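Local coordinates for 5-carboxymethyl-2-hydroxymuconate semialdehyde dehydrogenase (Thermus thermophilus, PDB 2D4E), which probably catalyses the NAD-dependent oxidation of 5-carboxymethyl-2-hydroxymuconate semialdehyde to the corresponding carboxylic acid, at residues E351-Q354 with R355-Y359; P171-P175 with L176-T180. All coordinates share one frame; numbering follows the deposited sequence.

Contact 1: E351-Q354 with R355-Y359; sequences EHLQ and RVLGY
His352 and Val356, one helical turn apart, meet with a methyl over a ring. The imidazole swings anti to the backbone N (chi1 -172°), and this brings the ring back to Val356, whose CG2 lies over one face, even though CB sets out away from it. Followed outward from CB, the side chain first carries CG and then ND1, which is 2.8 Å from water 1. Farther on, CD2 is 4.1 Å and CE1 4.0 Å from Val356 CG2. At the tip, NE2 comes closest to the same methyl, 3.8 Å from Val356 CG2, and is hydrogen-bonded to Phe411 O. The methyl thus forms a CH-pi contact, offset toward the rim, with CG2 4.0 Å from the ring centroid. Both ring nitrogens have a polar partner, one a water and one a main-chain carbonyl, which should fix the ring's rotation.

Water 1 also links His352 to Arg355. It accepts from Arg355 NH2 at 3.0 Å and lies in the guanidinium plane at its edge, while the same NH2 also bonds Glu250 OE1. The arginine chain bends at chi2 and chi3 to reach this point. Farther round the helix, Leu353 and Leu357 run side by side, with Leu353 CG 4.0 Å from Leu357 CD1.

Main-chain bonds link Arg355 N to Glu351 O, Val356 N to His352 O, Leu357 N to Leu353 O and Gly358 N to Gln354 O. This is the i to i+4 pattern of an alpha-helix, here the opening turns of helix 350-365, from which the Arg355 side chain extends to about 5 Å from bound NAD.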
loop_
_atom_site.group_PDB
_atom_site.type_symbol
_atom_site.label_atom_id
_atom_site.label_comp_id
_atom_site.label_asym_id
_atom_site.label_seq_id
_atom_site.Cartn_x
_atom_site.Cartn_y
_atom_site.Cartn_z
ATOM N N GLU C 351 14.189 -8.932 45.175
ATOM C CA GLU C 351 15.235 -9.519 44.350
ATOM C C GLU C 351 15.609 -8.554 43.233
ATOM O O GLU C 351 16.768 -8.478 42.830
ATOM C CB GLU C 351 14.770 -10.852 43.752
ATOM C CG GLU C 351 14.834 -12.015 44.728
ATOM C CD GLU C 351 14.200 -13.283 44.176
ATOM O OE1 GLU C 351 14.285 -13.507 42.948
ATOM O OE2 GLU C 351 13.629 -14.060 44.972
ATOM N N HIS C 352 14.625 -7.811 42.733
ATOM C CA HIS C 352 14.895 -6.862 41.669
ATOM C C HIS C 352 15.642 -5.649 42.227
ATOM O O HIS C 352 16.466 -5.045 41.535
ATOM C CB HIS C 352 13.595 -6.422 40.994
ATOM C CG HIS C 352 13.818 -5.586 39.772
ATOM N ND1 HIS C 352 14.576 -6.020 38.706
ATOM C CD2 HIS C 352 13.428 -4.327 39.468
ATOM C CE1 HIS C 352 14.647 -5.064 37.799
ATOM N NE2 HIS C 352 13.959 -4.025 38.238
ATOM N N LEU C 353 15.353 -5.296 43.477
ATOM C CA LEU C 353 16.032 -4.170 44.113
ATOM C C LEU C 353 17.496 -4.557 44.320
ATOM O O LEU C 353 18.399 -3.743 44.116
ATOM C CB LEU C 353 15.386 -3.827 45.462
ATOM C CG LEU C 353 16.040 -2.659 46.219
ATOM C CD1 LEU C 353 15.971 -1.387 45.371
ATOM C CD2 LEU C 353 15.346 -2.449 47.556
ATOM N N GLN C 354 17.732 -5.806 44.716
ATOM C CA GLN C 354 19.102 -6.268 44.918
ATOM C C GLN C 354 19.853 -6.241 43.584
ATOM O O GLN C 354 21.041 -5.909 43.544
ATOM C CB GLN C 354 19.137 -7.693 45.496
ATOM C CG GLN C 354 20.568 -8.179 45.785
ATOM C CD GLN C 354 20.652 -9.606 46.323
ATOM O OE1 GLN C 354 19.929 -9.983 47.246
ATOM N NE2 GLN C 354 21.558 -10.398 45.753
ATOM N N ARG C 355 19.166 -6.577 42.490
ATOM C CA ARG C 355 19.815 -6.576 41.185
ATOM C C ARG C 355 20.162 -5.159 40.750
ATOM O O ARG C 355 21.270 -4.903 40.278
ATOM C CB ARG C 355 18.935 -7.229 40.109
ATOM C CG ARG C 355 19.772 -8.020 39.100
ATOM C CD ARG C 355 19.471 -7.742 37.627
ATOM N NE ARG C 355 18.206 -8.318 37.189
ATOM C CZ ARG C 355 17.961 -8.742 35.950
ATOM N NH1 ARG C 355 18.896 -8.668 35.016
ATOM N NH2 ARG C 355 16.766 -9.227 35.645
ATOM N N VAL C 356 19.213 -4.243 40.902
ATOM C CA VAL C 356 19.441 -2.852 40.522
ATOM C C VAL C 356 20.561 -2.260 41.378
ATOM O O VAL C 356 21.448 -1.584 40.860
ATOM C CB VAL C 356 18.150 -2.006 40.688
ATOM C CG1 VAL C 356 18.444 -0.539 40.408
ATOM C CG2 VAL C 356 17.074 -2.505 39.728
ATOM N N LEU C 357 20.522 -2.516 42.684
ATOM C CA LEU C 357 21.561 -2.010 43.580
ATOM C C LEU C 357 22.902 -2.624 43.211
ATOM O O LEU C 357 23.949 -2.026 43.432
ATOM C CB LEU C 357 21.232 -2.335 45.036
ATOM C CG LEU C 357 20.258 -1.368 45.718
ATOM C CD1 LEU C 357 19.912 -1.878 47.111
ATOM C CD2 LEU C 357 20.892 0.020 45.791
ATOM N N GLY C 358 22.860 -3.827 42.652
ATOM C CA GLY C 358 24.083 -4.484 42.243
ATOM C C GLY C 358 24.742 -3.702 41.126
ATOM O O GLY C 358 25.974 -3.606 41.065
ATOM N N TYR C 359 23.922 -3.150 40.229
ATOM C CA TYR C 359 24.438 -2.360 39.122
ATOM C C TYR C 359 24.937 -1.020 39.652
ATOM O O TYR C 359 25.946 -0.498 39.190
ATOM C CB TYR C 359 23.358 -2.145 38.061
ATOM C CG TYR C 359 23.230 -3.297 37.082
ATOM C CD1 TYR C 359 22.074 -4.073 37.032
ATOM C CD2 TYR C 359 24.264 -3.600 36.196
ATOM C CE1 TYR C 359 21.947 -5.119 36.123
ATOM C CE2 TYR C 359 24.149 -4.647 35.282
ATOM C CZ TYR C 359 22.989 -5.399 35.251
ATOM O OH TYR C 359 22.865 -6.428 34.343
HETATM O O HOH W 1 14.909 -8.718 37.973
#

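Contact 2: P171-P175 with L176-T180; sequences PWNAP and LMLST. With NAD (nicotinamide-adenine-dinucleotide), chain K.
Leu178 reaches back to Pro171, Asn173 and Ala174, and its CD1 also touches the coenzyme. Its CG stands anti to the carbonyl carbon (chi1 -58°), directing the branch at the loop. CD1 is pressed tightly against Pro171 CG at 3.4 Å, and the two side chains cross at about a right angle. The same methyl lies 3.4 Å from NAD C5N, on the nicotinamide ring, and 3.3 Å from Asn173 OD1. That oxygen is buried without a polar partner in the model, whereas Asn173 ND2 is hydrogen-bonded to Glu303 O.

Ala174 is the N-cap of helix 175-188. Its carbonyl O takes the first helical bond, from Leu178 N at 2.9 Å, with the donor nearly on the extension of C=O. Its CB packs on Leu178 CG. Segment 171-175 is the loop joining strand 166-169, the middle strand of a five-stranded parallel sheet, to helix 175-188, in the Rossmann-like coenzyme-binding domain of aldehyde dehydrogenases.

Two donors grip Pro175 O from opposite faces of its plane: Ser179 N, and Ser179 OG at 2.8 Å. The hydroxyl bends back to this carbonyl because chi1 is 67°. Leu176 O is held in the same way one residue later, by Thr180 N and by Thr180 OG1 at 2.8 Å, and OG1 is further bonded to Asn131 ND2. Leu176 N, in the first turn of the helix, is hydrogen-bonded to Glu110 OE2.

On the loop side, Trp172 O is bonded to Ser201 OG. Trp172 N makes a weak, long bond to NAD O2N, 3.4 Å, on the nicotinamide-side phosphate, and Pro171 CB lies 3.2 Å from the same O2N.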
loop_
_atom_site.group_PDB
_atom_site.type_symbol
_atom_site.label_atom_id
_atom_site.label_comp_id
_atom_site.label_asym_id
_atom_site.label_seq_id
_atom_site.Cartn_x
_atom_site.Cartn_y
_atom_site.Cartn_z
ATOM N N PRO C 171 5.777 -9.610 30.703
ATOM C CA PRO C 171 6.582 -9.150 31.843
ATOM C C PRO C 171 5.776 -8.632 33.028
ATOM O O PRO C 171 4.576 -8.379 32.917
ATOM C CB PRO C 171 7.455 -8.071 31.219
ATOM C CG PRO C 171 6.504 -7.423 30.267
ATOM C CD PRO C 171 5.781 -8.598 29.626
ATOM N N TRP C 172 6.454 -8.446 34.158
ATOM C CA TRP C 172 5.797 -8.003 35.388
ATOM C C TRP C 172 5.529 -6.517 35.595
ATOM O O TRP C 172 4.750 -6.165 36.475
ATOM C CB TRP C 172 6.584 -8.511 36.608
ATOM C CG TRP C 172 8.055 -8.147 36.603
ATOM C CD1 TRP C 172 9.101 -8.987 36.357
ATOM C CD2 TRP C 172 8.629 -6.850 36.828
ATOM N NE1 TRP C 172 10.289 -8.299 36.412
ATOM C CE2 TRP C 172 10.030 -6.986 36.698
ATOM C CE3 TRP C 172 8.097 -5.586 37.124
ATOM C CZ2 TRP C 172 10.912 -5.905 36.854
ATOM C CZ3 TRP C 172 8.972 -4.510 37.280
ATOM C CH2 TRP C 172 10.366 -4.680 37.144
ATOM N N ASN C 173 6.141 -5.645 34.802
ATOM C CA ASN C 173 5.963 -4.212 35.029
ATOM C C ASN C 173 4.615 -3.604 34.650
ATOM O O ASN C 173 4.084 -2.782 35.402
ATOM C CB ASN C 173 7.118 -3.427 34.380
ATOM C CG ASN C 173 7.035 -3.390 32.873
ATOM O OD1 ASN C 173 6.714 -4.391 32.227
ATOM N ND2 ASN C 173 7.342 -2.232 32.296
ATOM N N ALA C 174 4.050 -4.004 33.514
ATOM C CA ALA C 174 2.757 -3.468 33.076
ATOM C C ALA C 174 1.871 -4.592 32.527
ATOM O O ALA C 174 1.581 -4.641 31.332
ATOM C CB ALA C 174 2.976 -2.394 32.007
ATOM N N PRO C 175 1.409 -5.492 33.413
ATOM C CA PRO C 175 0.559 -6.651 33.114
ATOM C C PRO C 175 -0.602 -6.447 32.149
ATOM O O PRO C 175 -0.679 -7.113 31.119
ATOM C CB PRO C 175 0.082 -7.091 34.497
ATOM C CG PRO C 175 1.239 -6.748 35.359
ATOM C CD PRO C 175 1.616 -5.372 34.866
ATOM N N LEU C 176 -1.509 -5.536 32.479
ATOM C CA LEU C 176 -2.668 -5.301 31.623
ATOM C C LEU C 176 -2.327 -4.718 30.255
ATOM O O LEU C 176 -2.742 -5.251 29.227
ATOM C CB LEU C 176 -3.674 -4.381 32.320
ATOM C CG LEU C 176 -5.005 -4.251 31.577
ATOM C CD1 LEU C 176 -5.736 -5.592 31.603
ATOM C CD2 LEU C 176 -5.855 -3.173 32.220
ATOM N N MET C 177 -1.577 -3.622 30.244
ATOM C CA MET C 177 -1.210 -2.962 28.991
ATOM C C MET C 177 -0.397 -3.837 28.044
ATOM O O MET C 177 -0.691 -3.915 26.854
ATOM C CB MET C 177 -0.440 -1.669 29.284
ATOM C CG MET C 177 0.152 -0.972 28.068
ATOM S SD MET C 177 -1.070 -0.492 26.847
ATOM C CE MET C 177 -0.262 -1.037 25.338
ATOM N N LEU C 178 0.622 -4.502 28.572
ATOM C CA LEU C 178 1.472 -5.336 27.741
ATOM C C LEU C 178 0.858 -6.658 27.287
ATOM O O LEU C 178 1.259 -7.199 26.262
ATOM C CB LEU C 178 2.799 -5.578 28.455
ATOM C CG LEU C 178 3.528 -4.269 28.790
ATOM C CD1 LEU C 178 4.840 -4.585 29.464
ATOM C CD2 LEU C 178 3.755 -3.454 27.525
ATOM N N SER C 179 -0.110 -7.184 28.029
ATOM C CA SER C 179 -0.727 -8.440 27.617
ATOM C C SER C 179 -1.814 -8.155 26.586
ATOM O O SER C 179 -1.914 -8.857 25.583
ATOM C CB SER C 179 -1.313 -9.199 28.817
ATOM O OG SER C 179 -2.410 -8.509 29.395
ATOM N N THR C 180 -2.613 -7.118 26.821
ATOM C CA THR C 180 -3.678 -6.757 25.885
ATOM C C THR C 180 -3.097 -6.265 24.565
ATOM O O THR C 180 -3.760 -6.333 23.529
ATOM C CB THR C 180 -4.617 -5.668 26.459
ATOM O OG1 THR C 180 -3.869 -4.478 26.746
ATOM C CG2 THR C 180 -5.293 -6.173 27.728
HETATM P PA NAD K . 11.471 -12.001 31.983
HETATM O O1A NAD K . 12.155 -12.911 32.894
HETATM O O2A NAD K . 11.925 -12.163 30.591
HETATM O O5B NAD K . 9.858 -12.183 31.962
HETATM C C5B NAD K . 9.018 -12.171 30.760
HETATM C C4B NAD K . 8.206 -13.448 30.747
HETATM O O4B NAD K . 9.172 -14.483 30.462
HETATM C C3B NAD K . 7.594 -13.850 32.118
HETATM O O3B NAD K . 6.173 -14.072 31.996
HETATM C C2B NAD K . 8.398 -15.106 32.490
HETATM O O2B NAD K . 7.647 -16.051 33.284
HETATM C C1B NAD K . 8.792 -15.633 31.124
HETATM N N9A NAD K . 9.943 -16.515 31.180
HETATM C C8A NAD K . 11.099 -16.408 31.932
HETATM N N7A NAD K . 11.971 -17.424 31.736
HETATM C C5A NAD K . 11.313 -18.216 30.795
HETATM C C6A NAD K . 11.687 -19.455 30.151
HETATM N N6A NAD K . 12.838 -20.086 30.396
HETATM N N1A NAD K . 10.776 -19.980 29.246
HETATM C C2A NAD K . 9.577 -19.318 28.997
HETATM N N3A NAD K . 9.151 -18.186 29.539
HETATM C C4A NAD K . 10.060 -17.672 30.434
HETATM O O3 NAD K . 11.698 -10.589 32.502
HETATM P PN NAD K . 10.858 -9.366 33.064
HETATM O O1N NAD K . 11.478 -9.024 34.360
HETATM O O2N NAD K . 9.432 -9.731 33.096
HETATM O O5D NAD K . 11.353 -8.409 31.951
HETATM C C5D NAD K . 11.415 -7.004 31.981
HETATM C C4D NAD K . 12.042 -6.856 30.630
HETATM O O4D NAD K . 11.055 -6.789 29.577
HETATM C C3D NAD K . 13.033 -5.714 30.454
HETATM O O3D NAD K . 14.280 -6.142 29.871
HETATM C C2D NAD K . 12.225 -4.758 29.578
HETATM O O2D NAD K . 13.101 -3.897 28.820
HETATM C C1D NAD K . 11.409 -5.723 28.748
HETATM N N1N NAD K . 10.210 -5.111 28.152
HETATM C C2N NAD K . 10.338 -4.897 26.788
HETATM C C3N NAD K . 9.254 -4.308 26.155
HETATM C C7N NAD K . 9.273 -3.997 24.665
HETATM O O7N NAD K . 8.287 -3.484 24.169
HETATM N N7N NAD K . 10.363 -4.279 23.931
HETATM C C4N NAD K . 8.041 -3.932 26.897
HETATM C C5N NAD K . 8.056 -4.216 28.293
HETATM C C6N NAD K . 9.087 -4.794 28.983
#

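In the fold
Contact 2 lies about 6 Å from the centre of the chain, whereas contact 1 lies about 21 Å from it; their own centres are 21 Å apart. They nevertheless touch through one pair of rings: His352 meets Trp172 edge-to-face, with His352 NE2 3.8 Å from Trp172 CH2. Phe411 and Glu303 join the two, since Phe411 packs on Trp172 and Glu303 touches the side chains of both His352 and Trp172. Contact 2 borders the coenzyme, Pro171, Trp172 and Leu178 lining the NAD pocket directly; of contact 1, the side chain of Arg355 comes to about 5 Å of NAD and about 4 Å of a bound sodium ion. Helix 350-365 thus backs the tryptophan that flanks the pyrophosphate.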